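PDB 3MKH: nitroalkane oxidase from Podospora anserina, which oxidises nitroalkanes to aldehydes or ketones with FAD as cofactor, releasing nitrite and reducing molecular oxygen to hydrogen peroxide. Local coordinates for residues 131-135 against 266-270. Sequence-based numbering, arbitrary orientation.
Sequences SLVFS and AFGAF. With FAD (flavin-adenine dinucleotide), chain E.
Flavin atom O2 of the FAD is gripped by two consecutive backbone amides, those of Phe134 and Ser135: Ser135 N donates to it over 2.8 Å and Phe134 N over 3.0 Å, the former bond being the straighter at 160°. Beside this carbonyl, ring atom FAD N3 gives its hydrogen to Leu132 O at 2.7 Å. Ser135 OG donates to FAD N1 and accepts from the ribityl hydroxyl O4', so this short segment reads the donor and acceptor pattern of the flavin edge. Two amide donors at O2 would probably stabilise negative charge on the N1–C2=O2 region of the reduced flavin.

The side chains of Leu132 and Phe134 reach the helix. With CG anti to the backbone N (chi1 -175°), the Phe134 ring extends to Phe270, whose edge meets one of its faces in a T-shaped stack, centroids 5.2 Å apart and planes at 85°. Phe270 CE2 lies over the rim of that face, 3.8 Å from Phe134 CD2, while Ala266 CB touches Phe134 CE2. Leu132 CD2 touches both Ala269 CB and Phe270 CZ, 4.0 Å from each. Cutting Phe134 back to an alanine would probably leave the Phe270 edge without its aromatic face and open a gap beside Ala266. Phe270 also approaches Asp399, the inferred proton acceptor. The end of strand 130-133 and the loop that follows it thus meet helix 262-298 beside the flavin pyrimidine, joining the beta domain to the C-terminal helical domain at the FAD site of the acyl-CoA dehydrogenase fold.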
loop_
_atom_site.group_PDB
_atom_site.type_symbol
_atom_site.label_atom_id
_atom_site.label_comp_id
_atom_site.label_asym_id
_atom_site.label_seq_id
_atom_site.Cartn_x
_atom_site.Cartn_y
_atom_site.Cartn_z
ATOM N N SER A 131 -1.674 35.640 -11.724
ATOM C CA SER A 131 -1.217 34.311 -12.112
ATOM C C SER A 131 0.275 34.179 -11.868
ATOM O O SER A 131 1.031 35.106 -12.139
ATOM C CB SER A 131 -1.507 34.069 -13.597
ATOM O OG SER A 131 -1.165 32.748 -13.979
ATOM N N LEU A 132 0.691 33.034 -11.330
ATOM C CA LEU A 132 2.111 32.698 -11.251
ATOM C C LEU A 132 2.408 31.843 -12.477
ATOM O O LEU A 132 1.951 30.689 -12.599
ATOM C CB LEU A 132 2.440 31.971 -9.940
ATOM C CG LEU A 132 3.844 31.367 -9.728
ATOM C CD1 LEU A 132 4.939 32.227 -10.303
ATOM C CD2 LEU A 132 4.100 31.121 -8.249
ATOM N N VAL A 133 3.112 32.442 -13.424
ATOM C CA VAL A 133 3.244 31.862 -14.748
ATOM C C VAL A 133 4.610 31.205 -14.847
ATOM O O VAL A 133 5.592 31.821 -15.261
ATOM C CB VAL A 133 3.059 32.907 -15.843
ATOM C CG1 VAL A 133 3.015 32.232 -17.221
ATOM C CG2 VAL A 133 1.780 33.705 -15.593
ATOM N N PHE A 134 4.638 29.940 -14.439
ATOM C CA PHE A 134 5.851 29.162 -14.275
ATOM C C PHE A 134 5.893 28.035 -15.305
ATOM O O PHE A 134 6.858 27.904 -16.065
ATOM C CB PHE A 134 5.838 28.565 -12.867
ATOM C CG PHE A 134 7.093 27.821 -12.493
ATOM C CD1 PHE A 134 7.218 26.469 -12.757
ATOM C CD2 PHE A 134 8.132 28.463 -11.835
ATOM C CE1 PHE A 134 8.371 25.778 -12.396
ATOM C CE2 PHE A 134 9.279 27.776 -11.473
ATOM C CZ PHE A 134 9.399 26.439 -11.755
ATOM N N SER A 135 4.838 27.220 -15.318
ATOM C CA SER A 135 4.826 25.984 -16.095
ATOM C C SER A 135 4.808 26.186 -17.609
ATOM O O SER A 135 4.326 27.207 -18.114
ATOM C CB SER A 135 3.648 25.099 -15.672
ATOM O OG SER A 135 3.762 24.738 -14.305
ATOM N N ALA A 266 10.391 31.907 -6.549
ATOM C CA ALA A 266 9.343 31.015 -7.078
ATOM C C ALA A 266 9.145 29.805 -6.162
ATOM O O ALA A 266 8.017 29.430 -5.821
ATOM C CB ALA A 266 9.672 30.566 -8.493
ATOM N N PHE A 267 10.249 29.196 -5.757
ATOM C CA PHE A 267 10.186 28.033 -4.893
ATOM C C PHE A 267 9.727 28.429 -3.503
ATOM O O PHE A 267 9.151 27.623 -2.795
ATOM C CB PHE A 267 11.530 27.296 -4.865
ATOM C CG PHE A 267 11.825 26.553 -6.141
ATOM C CD1 PHE A 267 10.854 25.774 -6.734
ATOM C CD2 PHE A 267 13.066 26.634 -6.744
ATOM C CE1 PHE A 267 11.103 25.083 -7.918
ATOM C CE2 PHE A 267 13.322 25.951 -7.921
ATOM C CZ PHE A 267 12.334 25.174 -8.509
ATOM N N GLY A 268 9.983 29.673 -3.116
ATOM C CA GLY A 268 9.462 30.180 -1.861
ATOM C C GLY A 268 7.949 30.225 -1.931
ATOM O O GLY A 268 7.252 29.831 -0.989
ATOM N N ALA A 269 7.432 30.723 -3.049
ATOM C CA ALA A 269 5.995 30.748 -3.261
ATOM C C ALA A 269 5.446 29.315 -3.190
ATOM O O ALA A 269 4.421 29.067 -2.550
ATOM C CB ALA A 269 5.668 31.390 -4.603
ATOM N N PHE A 270 6.148 28.366 -3.811
ATOM C CA PHE A 270 5.679 26.983 -3.826
ATOM C C PHE A 270 5.821 26.274 -2.481
ATOM O O PHE A 270 5.178 25.248 -2.260
ATOM C CB PHE A 270 6.352 26.160 -4.925
ATOM C CG PHE A 270 5.960 26.572 -6.324
ATOM C CD1 PHE A 270 4.632 26.574 -6.718
ATOM C CD2 PHE A 270 6.925 26.925 -7.245
ATOM C CE1 PHE A 270 4.273 26.944 -8.013
ATOM C CE2 PHE A 270 6.581 27.294 -8.537
ATOM C CZ PHE A 270 5.254 27.308 -8.922
HETATM P PA FAD E . 6.975 17.916 -15.381
HETATM O O1A FAD E . 8.187 18.618 -15.800
HETATM O O2A FAD E . 5.791 17.963 -16.240
HETATM O O5B FAD E . 7.357 16.380 -15.105
HETATM C C5B FAD E . 6.455 15.327 -15.435
HETATM C C4B FAD E . 6.861 13.975 -14.819
HETATM O O4B FAD E . 8.124 13.572 -15.366
HETATM C C3B FAD E . 7.085 14.086 -13.313
HETATM O O3B FAD E . 5.864 13.818 -12.620
HETATM C C2B FAD E . 8.078 12.968 -13.049
HETATM O O2B FAD E . 7.391 11.735 -12.867
HETATM C C1B FAD E . 8.905 12.919 -14.334
HETATM N N9A FAD E . 10.175 13.663 -14.107
HETATM C C8A FAD E . 10.575 14.752 -14.757
HETATM N N7A FAD E . 11.752 15.148 -14.289
HETATM C C5A FAD E . 12.110 14.302 -13.331
HETATM C C6A FAD E . 13.217 14.203 -12.501
HETATM N N6A FAD E . 14.202 15.088 -12.580
HETATM N N1A FAD E . 13.278 13.199 -11.620
HETATM C C2A FAD E . 12.302 12.314 -11.535
HETATM N N3A FAD E . 11.234 12.378 -12.312
HETATM C C4A FAD E . 11.108 13.357 -13.214
HETATM N N1 FAD E . 1.501 26.024 -13.109
HETATM C C2 FAD E . 1.853 27.349 -12.889
HETATM O O2 FAD E . 2.922 27.767 -13.310
HETATM N N3 FAD E . 0.997 28.193 -12.188
HETATM C C4 FAD E . -0.224 27.723 -11.709
HETATM O O4 FAD E . -0.974 28.479 -11.097
HETATM C C4X FAD E . -0.575 26.398 -11.931
HETATM N N5 FAD E . -1.789 25.891 -11.459
HETATM C C5X FAD E . -2.272 24.686 -11.980
HETATM C C6 FAD E . -3.601 24.313 -11.806
HETATM C C7 FAD E . -4.066 23.115 -12.336
HETATM C C7M FAD E . -5.522 22.698 -12.156
HETATM C C8 FAD E . -3.197 22.289 -13.036
HETATM C C8M FAD E . -3.696 20.969 -13.624
HETATM C C9 FAD E . -1.871 22.659 -13.200
HETATM C C9A FAD E . -1.408 23.856 -12.677
HETATM N N10 FAD E . -0.076 24.232 -12.847
HETATM C C10 FAD E . 0.286 25.555 -12.628
HETATM C "C1'" FAD E . 0.954 23.241 -13.241
HETATM C "C2'" FAD E . 1.521 22.525 -12.014
HETATM O "O2'" FAD E . 2.183 23.459 -11.168
HETATM C "C3'" FAD E . 2.479 21.378 -12.377
HETATM O "O3'" FAD E . 2.772 20.651 -11.193
HETATM C "C4'" FAD E . 3.806 21.850 -12.991
HETATM O "O4'" FAD E . 3.636 22.138 -14.372
HETATM C "C5'" FAD E . 4.878 20.764 -12.842
HETATM O "O5'" FAD E . 4.435 19.518 -13.382
HETATM P P FAD E . 5.240 18.172 -13.099
HETATM O O1P FAD E . 5.573 18.130 -11.671
HETATM O O2P FAD E . 4.509 17.049 -13.686
HETATM O O3P FAD E . 6.610 18.447 -13.908
#